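Local atomic coordinates of outer membrane porin protein 32 (Delftia acidovorans, PDB entry 2FGQ), a protein that forms anion-selective channels through the bacterial outer membrane as a homotrimer. Residues 17-22 and 317-322; 295-300 and 313-318. All blocks are in the same frame, centred on the assembly; numbering follows the deposited sequence.

Overall arrangement
Strand 4-17 opens the barrel wall, and from its last residue into the loop leading to strand 26-48, residues 17-22 make contact 1 with 317-322. That contact spans nearly the whole chain and brings the first strand to the start of the last one, 320-331, where the barrel closes. Contact 2 is local: residues 295-300 leave strand 286-297, and the loop segment 313-318 returns toward strand 320-331, so it closes the loop between the last two strands. It lies within the span of contact 1, and the two share Ala317 and Gly318. Leu295 and Asn297 bond through their backbones to Gln321 and Glu319, joining both contacts in one sheet.

Contact 1 (17-22 and 317-322); sequences VNKDAA and AGESQT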
ATOM      1  N   VAL A  17     -16.253 -24.586   4.202  1.00 12.61           N
ATOM      2  CA  VAL A  17     -16.017 -25.803   3.419  1.00 13.10           C
ATOM      3  C   VAL A  17     -15.982 -26.994   4.385  1.00 13.94           C
ATOM      4  O   VAL A  17     -15.559 -26.891   5.530  1.00 14.73           O
ATOM      5  CB  VAL A  17     -14.733 -25.780   2.586  1.00 14.68           C
ATOM      6  CG1 VAL A  17     -14.817 -24.752   1.441  1.00 16.21           C
ATOM      7  CG2 VAL A  17     -13.514 -25.559   3.474  1.00 14.80           C
ATOM      8  N   ASN A  18     -16.468 -28.131   3.918  1.00 13.43           N
ATOM      9  CA  ASN A  18     -16.545 -29.298   4.799  1.00 14.95           C
ATOM     10  C   ASN A  18     -15.232 -30.058   4.973  1.00 15.58           C
ATOM     11  O   ASN A  18     -15.051 -30.810   5.925  1.00 17.23           O
ATOM     12  CB  ASN A  18     -17.732 -30.201   4.432  1.00 14.68           C
ATOM     13  CG  ASN A  18     -17.581 -30.978   3.132  1.00 16.00           C
ATOM     14  OD1 ASN A  18     -18.310 -32.011   2.909  1.00 23.62           O
ATOM     15  ND2 ASN A  18     -16.700 -30.556   2.292  1.00 12.05           N
ATOM     16  N   LYS A  19     -14.286 -29.853   4.085  1.00 17.08           N
ATOM     17  CA  LYS A  19     -12.978 -30.476   4.229  1.00 18.73           C
ATOM     18  C   LYS A  19     -11.869 -29.622   3.656  1.00 17.86           C
ATOM     19  O   LYS A  19     -12.051 -28.922   2.643  1.00 18.28           O
ATOM     20  CB  LYS A  19     -12.906 -31.852   3.564  1.00 21.14           C
ATOM     21  CG  LYS A  19     -13.727 -32.092   2.440  1.00 24.63           C
ATOM     22  CD  LYS A  19     -13.749 -33.616   2.133  1.00 24.21           C
ATOM     23  CE  LYS A  19     -14.999 -34.346   2.620  1.00 24.17           C
ATOM     24  NZ  LYS A  19     -15.368 -35.477   1.696  1.00 24.52           N
ATOM     25  N   ASP A  20     -10.711 -29.736   4.283  1.00 17.99           N
ATOM     26  CA  ASP A  20      -9.481 -29.131   3.820  1.00 18.52           C
ATOM     27  C   ASP A  20      -8.501 -30.255   3.477  1.00 19.56           C
ATOM     28  O   ASP A  20      -8.930 -31.380   3.294  1.00 20.88           O
ATOM     29  CB  ASP A  20      -8.961 -28.153   4.868  1.00 19.20           C
ATOM     30  CG  ASP A  20      -8.531 -28.811   6.154  1.00 20.03           C
ATOM     31  OD1 ASP A  20      -8.472 -30.066   6.244  1.00 20.57           O
ATOM     32  OD2 ASP A  20      -8.260 -28.101   7.161  1.00 22.37           O
ATOM     33  N   ALA A  21      -7.214 -29.967   3.392  1.00 20.38           N
ATOM     34  CA  ALA A  21      -6.237 -30.979   2.955  1.00 22.40           C
ATOM     35  C   ALA A  21      -6.064 -32.123   3.949  1.00 24.39           C
ATOM     36  O   ALA A  21      -5.592 -33.206   3.578  1.00 24.98           O
ATOM     37  CB  ALA A  21      -4.896 -30.326   2.653  1.00 23.17           C
ATOM     38  N   ALA A  22      -6.496 -31.893   5.190  1.00 25.06           N
ATOM     39  CA  ALA A  22      -6.508 -32.896   6.258  1.00 26.61           C
ATOM     40  C   ALA A  22      -7.881 -33.525   6.500  1.00 26.70           C
ATOM     41  O   ALA A  22      -8.035 -34.382   7.373  1.00 29.27           O
ATOM     42  CB  ALA A  22      -6.017 -32.246   7.519  1.00 27.19           C
ATOM     43  N   ALA A 317      -6.955 -36.686  -2.252  1.00 18.69           N
ATOM     44  CA  ALA A 317      -7.260 -37.291  -3.538  1.00 18.51           C
ATOM     45  C   ALA A 317      -8.598 -37.997  -3.537  1.00 18.19           C
ATOM     46  O   ALA A 317      -8.914 -38.780  -2.621  1.00 20.50           O
ATOM     47  CB  ALA A 317      -6.161 -38.281  -3.906  1.00 19.25           C
ATOM     48  N   GLY A 318      -9.404 -37.680  -4.532  1.00 16.99           N
ATOM     49  CA  GLY A 318     -10.661 -38.355  -4.750  1.00 16.76           C
ATOM     50  C   GLY A 318     -11.799 -37.970  -3.839  1.00 17.85           C
ATOM     51  O   GLY A 318     -12.869 -38.593  -3.892  1.00 18.73           O
ATOM     52  N   GLU A 319     -11.594 -36.916  -3.056  1.00 18.34           N
ATOM     53  CA  GLU A 319     -12.611 -36.462  -2.130  1.00 18.65           C
ATOM     54  C   GLU A 319     -13.568 -35.485  -2.780  1.00 17.92           C
ATOM     55  O   GLU A 319     -13.191 -34.732  -3.680  1.00 17.96           O
ATOM     56  CB  GLU A 319     -11.971 -35.747  -0.939  1.00 19.06           C
ATOM     57  CG  GLU A 319     -11.209 -36.644   0.013  1.00 23.34           C
ATOM     58  CD  GLU A 319     -12.108 -37.578   0.790  1.00 28.25           C
ATOM     59  OE1 GLU A 319     -13.111 -37.124   1.367  1.00 31.72           O
ATOM     60  OE2 GLU A 319     -11.815 -38.784   0.797  1.00 36.22           O
ATOM     61  N   SER A 320     -14.803 -35.479  -2.300  1.00 17.14           N
ATOM     62  CA  SER A 320     -15.771 -34.490  -2.691  1.00 17.48           C
ATOM     63  C   SER A 320     -15.760 -33.431  -1.597  1.00 17.37           C
ATOM     64  O   SER A 320     -15.603 -33.746  -0.417  1.00 20.63           O
ATOM     65  CB  SER A 320     -17.164 -35.103  -2.772  1.00 18.42           C
ATOM     66  OG  SER A 320     -17.230 -36.061  -3.824  1.00 23.79           O
ATOM     67  N   GLN A 321     -15.970 -32.187  -1.982  1.00 15.51           N
ATOM     68  CA  GLN A 321     -16.009 -31.067  -1.048  1.00 14.15           C
ATOM     69  C   GLN A 321     -17.254 -30.222  -1.317  1.00 14.23           C
ATOM     70  O   GLN A 321     -17.632 -29.976  -2.450  1.00 14.64           O
ATOM     71  CB  GLN A 321     -14.767 -30.236  -1.254  1.00 14.90           C
ATOM     72  CG  GLN A 321     -14.486 -29.191  -0.186  1.00 14.08           C
ATOM     73  CD  GLN A 321     -13.442 -28.154  -0.651  1.00 14.12           C
ATOM     74  OE1 GLN A 321     -12.596 -27.675   0.141  1.00 18.48           O
ATOM     75  NE2 GLN A 321     -13.511 -27.811  -1.916  1.00 12.06           N
ATOM     76  N   THR A 322     -17.893 -29.783  -0.243  1.00 14.21           N
ATOM     77  CA  THR A 322     -19.012 -28.885  -0.312  1.00 14.54           C
ATOM     78  C   THR A 322     -18.614 -27.559   0.298  1.00 14.41           C
ATOM     79  O   THR A 322     -17.951 -27.516   1.326  1.00 15.37           O
ATOM     80  CB  THR A 322     -20.192 -29.491   0.468  1.00 16.03           C
ATOM     81  OG1 THR A 322     -20.500 -30.779  -0.084  1.00 19.70           O
ATOM     82  CG2 THR A 322     -21.461 -28.687   0.286  1.00 19.15           C
TER
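Asn18 and Lys19 run antiparallel to Thr322 and Gln321, with CA of Asn18 5.7 Å from CA of Thr322, and a main-chain hydrogen bond runs from Asn18 N to Thr322 O (3.0 Å). This is the closure of the porin beta-barrel, where the end of the first strand meets the beginning of the last. CA of Val17 adds a CA-H...O contact to the same Thr322 carbonyl.

Beyond this point the two backbones are bridged by Lys19. Its chain bends at chi3 (101°) and again at chi4, and CD and CE pass alongside Ser320 O before the ammonium arrives. NZ then donates twice: to Ser320 O at 2.7 Å, in the carbonyl plane, and to Glu319 OE1 at 2.8 Å in a salt bridge, NZ meeting that oxygen nearly along its C-O axis. Glu319, bent at chi2, crosses the lysine at about a right angle. An alanine in place of Lys19 would probably leave the Glu319 carboxylate without this positive mate and Ser320 O without this donor.

Gln321 slides past Lys19 in the opposite direction, with Gln321 CG 4.0 Å from Lys19 CG, and its amide end lies beside Val17 and the Lys19 carbonyl. The Asn18 side chain packs on Thr322, Asn18 CG lying 4.0 Å from Thr322 CB.

Asp20 turns away from strand 320-331 toward other partners: OD2 forms salt bridges with Arg26 and with Lys159 of a neighbouring subunit, which ties this loop to the adjoining subunit of the trimer. OD1 makes an Asx turn, accepting from Ala22 N at 2.9 Å, with the donor 48° out of the carboxylate plane.

Contact 2 (295-300 and 313-318); sequences LKNKDA and GGVQAG
Asn297, Asp299 and Ala300 meet Val315, Ala317 and Gly318 in a small packing contact, without a hydrogen bond between the two segments, at the base of the loop that links the last two strands. Strand 286-297 has just ended, and 313-318 comes back beside it on the way into strand 320-331.

Gly318 lies against the turning backbone. Its CA approaches Asn297 O at 3.4 Å in a CA-H...O contact, and CB of Asn297 rests 4.0 Å from the same CA. With phi at 77° the glycine takes a backbone shape uncommon for other residues; a beta-carbon at this position would also come only 3.2 Å from Asp299 O.

The arrangement is the mouth of a hairpin in the antiparallel wall of a porin barrel: Asn297 still pairs through its backbone with Glu319, and Leu295 with Gln321, while the chain between swings out as a long loop. On the more exposed side the Ala317 methyl reaches two carbonyls in succession, with CB 3.6 Å from Asp299 O and 4.1 Å from Ala300 O.

On the more buried side Asn297 packs against Val315, their side chains crossing obliquely. With CG anti to its own carbonyl carbon (chi1 -68°), Asn297 sets that CG near the returning chain; a single branch of the valine, Val315 CG2, lies 4.3 Å from Asn297 CG. Ser301 and Thr302 within the loop bond through their backbones to Gly318 and Val315, and the Val315 side chain also rests on Gln321 of strand 320-331.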
ATOM      1  N   LEU A 295     -17.898 -30.008  -5.323  1.00 15.26           N
ATOM      2  CA  LEU A 295     -16.776 -30.343  -6.155  1.00 14.92           C
ATOM      3  C   LEU A 295     -16.416 -31.805  -5.886  1.00 15.83           C
ATOM      4  O   LEU A 295     -16.044 -32.179  -4.791  1.00 16.40           O
ATOM      5  CB  LEU A 295     -15.589 -29.442  -5.843  1.00 14.95           C
ATOM      6  CG  LEU A 295     -14.272 -29.513  -6.597  1.00 17.52           C
ATOM      7  CD1 LEU A 295     -14.459 -29.320  -8.078  1.00 20.24           C
ATOM      8  CD2 LEU A 295     -13.243 -28.478  -6.052  1.00 18.12           C
ATOM      9  N   LYS A 296     -16.512 -32.629  -6.927  1.00 15.14           N
ATOM     10  CA  LYS A 296     -16.220 -34.049  -6.826  1.00 15.49           C
ATOM     11  C   LYS A 296     -14.949 -34.378  -7.568  1.00 15.55           C
ATOM     12  O   LYS A 296     -14.919 -34.322  -8.789  1.00 16.16           O
ATOM     13  CB  LYS A 296     -17.371 -34.812  -7.469  1.00 17.37           C
ATOM     14  CG  LYS A 296     -17.243 -36.313  -7.451  1.00 22.79           C
ATOM     15  CD  LYS A 296     -18.537 -36.930  -8.065  1.00 29.88           C
ATOM     16  CE  LYS A 296     -19.521 -37.438  -7.012  1.00 35.87           C
ATOM     17  NZ  LYS A 296     -20.929 -36.923  -7.206  1.00 41.88           N
ATOM     18  N   ASN A 297     -13.902 -34.704  -6.829  1.00 14.27           N
ATOM     19  CA  ASN A 297     -12.663 -35.162  -7.398  1.00 14.64           C
ATOM     20  C   ASN A 297     -12.748 -36.665  -7.597  1.00 15.94           C
ATOM     21  O   ASN A 297     -13.212 -37.368  -6.720  1.00 17.38           O
ATOM     22  CB  ASN A 297     -11.512 -34.878  -6.455  1.00 14.28           C
ATOM     23  CG  ASN A 297     -11.230 -33.404  -6.303  1.00 13.65           C
ATOM     24  OD1 ASN A 297     -11.548 -32.769  -5.239  1.00 17.78           O
ATOM     25  ND2 ASN A 297     -10.669 -32.835  -7.321  1.00 11.33           N
ATOM     26  N   LYS A 298     -12.245 -37.127  -8.730  1.00 15.94           N
ATOM     27  CA  LYS A 298     -12.066 -38.567  -8.970  1.00 18.16           C
ATOM     28  C   LYS A 298     -10.585 -38.917  -8.920  1.00 17.84           C
ATOM     29  O   LYS A 298      -9.692 -38.090  -9.224  1.00 17.08           O
ATOM     30  CB  LYS A 298     -12.658 -38.946 -10.323  1.00 20.05           C
ATOM     31  CG  LYS A 298     -14.129 -38.623 -10.491  1.00 24.50           C
ATOM     32  CD  LYS A 298     -15.027 -39.352  -9.502  1.00 31.11           C
ATOM     33  CE  LYS A 298     -15.423 -40.738 -10.004  1.00 35.66           C
ATOM     34  NZ  LYS A 298     -16.271 -41.433  -8.950  1.00 40.53           N
ATOM     35  N   ASP A 299     -10.301 -40.154  -8.525  1.00 17.55           N
ATOM     36  CA  ASP A 299      -8.969 -40.717  -8.627  1.00 18.94           C
ATOM     37  C   ASP A 299      -7.913 -39.870  -7.923  1.00 18.32           C
ATOM     38  O   ASP A 299      -7.999 -39.681  -6.688  1.00 19.41           O
ATOM     39  CB  ASP A 299      -8.666 -40.995 -10.101  1.00 18.94           C
ATOM     40  CG  ASP A 299      -9.644 -41.972 -10.699  1.00 23.31           C
ATOM     41  OD1 ASP A 299      -9.836 -43.035 -10.073  1.00 26.71           O
ATOM     42  OD2 ASP A 299     -10.260 -41.794 -11.782  1.00 26.69           O
ATOM     43  N   ALA A 300      -6.952 -39.320  -8.655  1.00 17.20           N
ATOM     44  CA  ALA A 300      -5.851 -38.582  -8.040  1.00 17.08           C
ATOM     45  C   ALA A 300      -6.096 -37.063  -7.910  1.00 15.87           C
ATOM     46  O   ALA A 300      -5.256 -36.323  -7.425  1.00 16.74           O
ATOM     47  CB  ALA A 300      -4.565 -38.831  -8.797  1.00 17.39           C
ATOM     48  N   GLY A 313      -7.241 -24.028  -0.479  1.00 14.92           N
ATOM     49  CA  GLY A 313      -6.294 -25.079  -0.789  1.00 14.81           C
ATOM     50  C   GLY A 313      -6.987 -26.293  -1.374  1.00 14.99           C
ATOM     51  O   GLY A 313      -8.159 -26.286  -1.741  1.00 14.95           O
ATOM     52  N   GLY A 314      -6.209 -27.352  -1.478  1.00 15.96           N
ATOM     53  CA  GLY A 314      -6.685 -28.598  -2.013  1.00 16.33           C
ATOM     54  C   GLY A 314      -7.366 -29.475  -0.996  1.00 16.17           C
ATOM     55  O   GLY A 314      -7.486 -29.159   0.196  1.00 17.10           O
ATOM     56  N   VAL A 315      -7.848 -30.613  -1.477  1.00 15.96           N
ATOM     57  CA  VAL A 315      -8.389 -31.641  -0.625  1.00 16.37           C
ATOM     58  C   VAL A 315      -7.673 -32.962  -0.896  1.00 16.86           C
ATOM     59  O   VAL A 315      -6.901 -33.061  -1.841  1.00 18.46           O
ATOM     60  CB  VAL A 315      -9.914 -31.801  -0.810  1.00 15.49           C
ATOM     61  CG1 VAL A 315     -10.625 -30.491  -0.455  1.00 16.81           C
ATOM     62  CG2 VAL A 315     -10.299 -32.280  -2.228  1.00 16.32           C
ATOM     63  N   GLN A 316      -7.930 -33.975  -0.070  1.00 18.29           N
ATOM     64  CA  GLN A 316      -7.318 -35.278  -0.307  1.00 19.12           C
ATOM     65  C   GLN A 316      -7.808 -35.874  -1.640  1.00 18.73           C
ATOM     66  O   GLN A 316      -8.924 -35.631  -2.102  1.00 18.15           O
ATOM     67  CB  GLN A 316      -7.635 -36.217   0.843  1.00 19.90           C
ATOM     68  CG  GLN A 316      -7.110 -35.734   2.163  1.00 24.04           C
ATOM     69  CD  GLN A 316      -7.883 -36.296   3.349  1.00 31.04           C
ATOM     70  OE1 GLN A 316      -7.322 -37.066   4.091  1.00 38.24           O
ATOM     71  NE2 GLN A 316      -9.167 -35.906   3.524  1.00 33.08           N
ATOM     72  N   ALA A 317      -6.955 -36.686  -2.252  1.00 18.69           N
ATOM     73  CA  ALA A 317      -7.260 -37.291  -3.538  1.00 18.51           C
ATOM     74  C   ALA A 317      -8.598 -37.997  -3.537  1.00 18.19           C
ATOM     75  O   ALA A 317      -8.914 -38.780  -2.621  1.00 20.50           O
ATOM     76  CB  ALA A 317      -6.161 -38.281  -3.906  1.00 19.25           C
ATOM     77  N   GLY A 318      -9.404 -37.680  -4.532  1.00 16.99           N
ATOM     78  CA  GLY A 318     -10.661 -38.355  -4.750  1.00 16.76           C
ATOM     79  C   GLY A 318     -11.799 -37.970  -3.839  1.00 17.85           C
ATOM     80  O   GLY A 318     -12.869 -38.593  -3.892  1.00 18.73           O
TER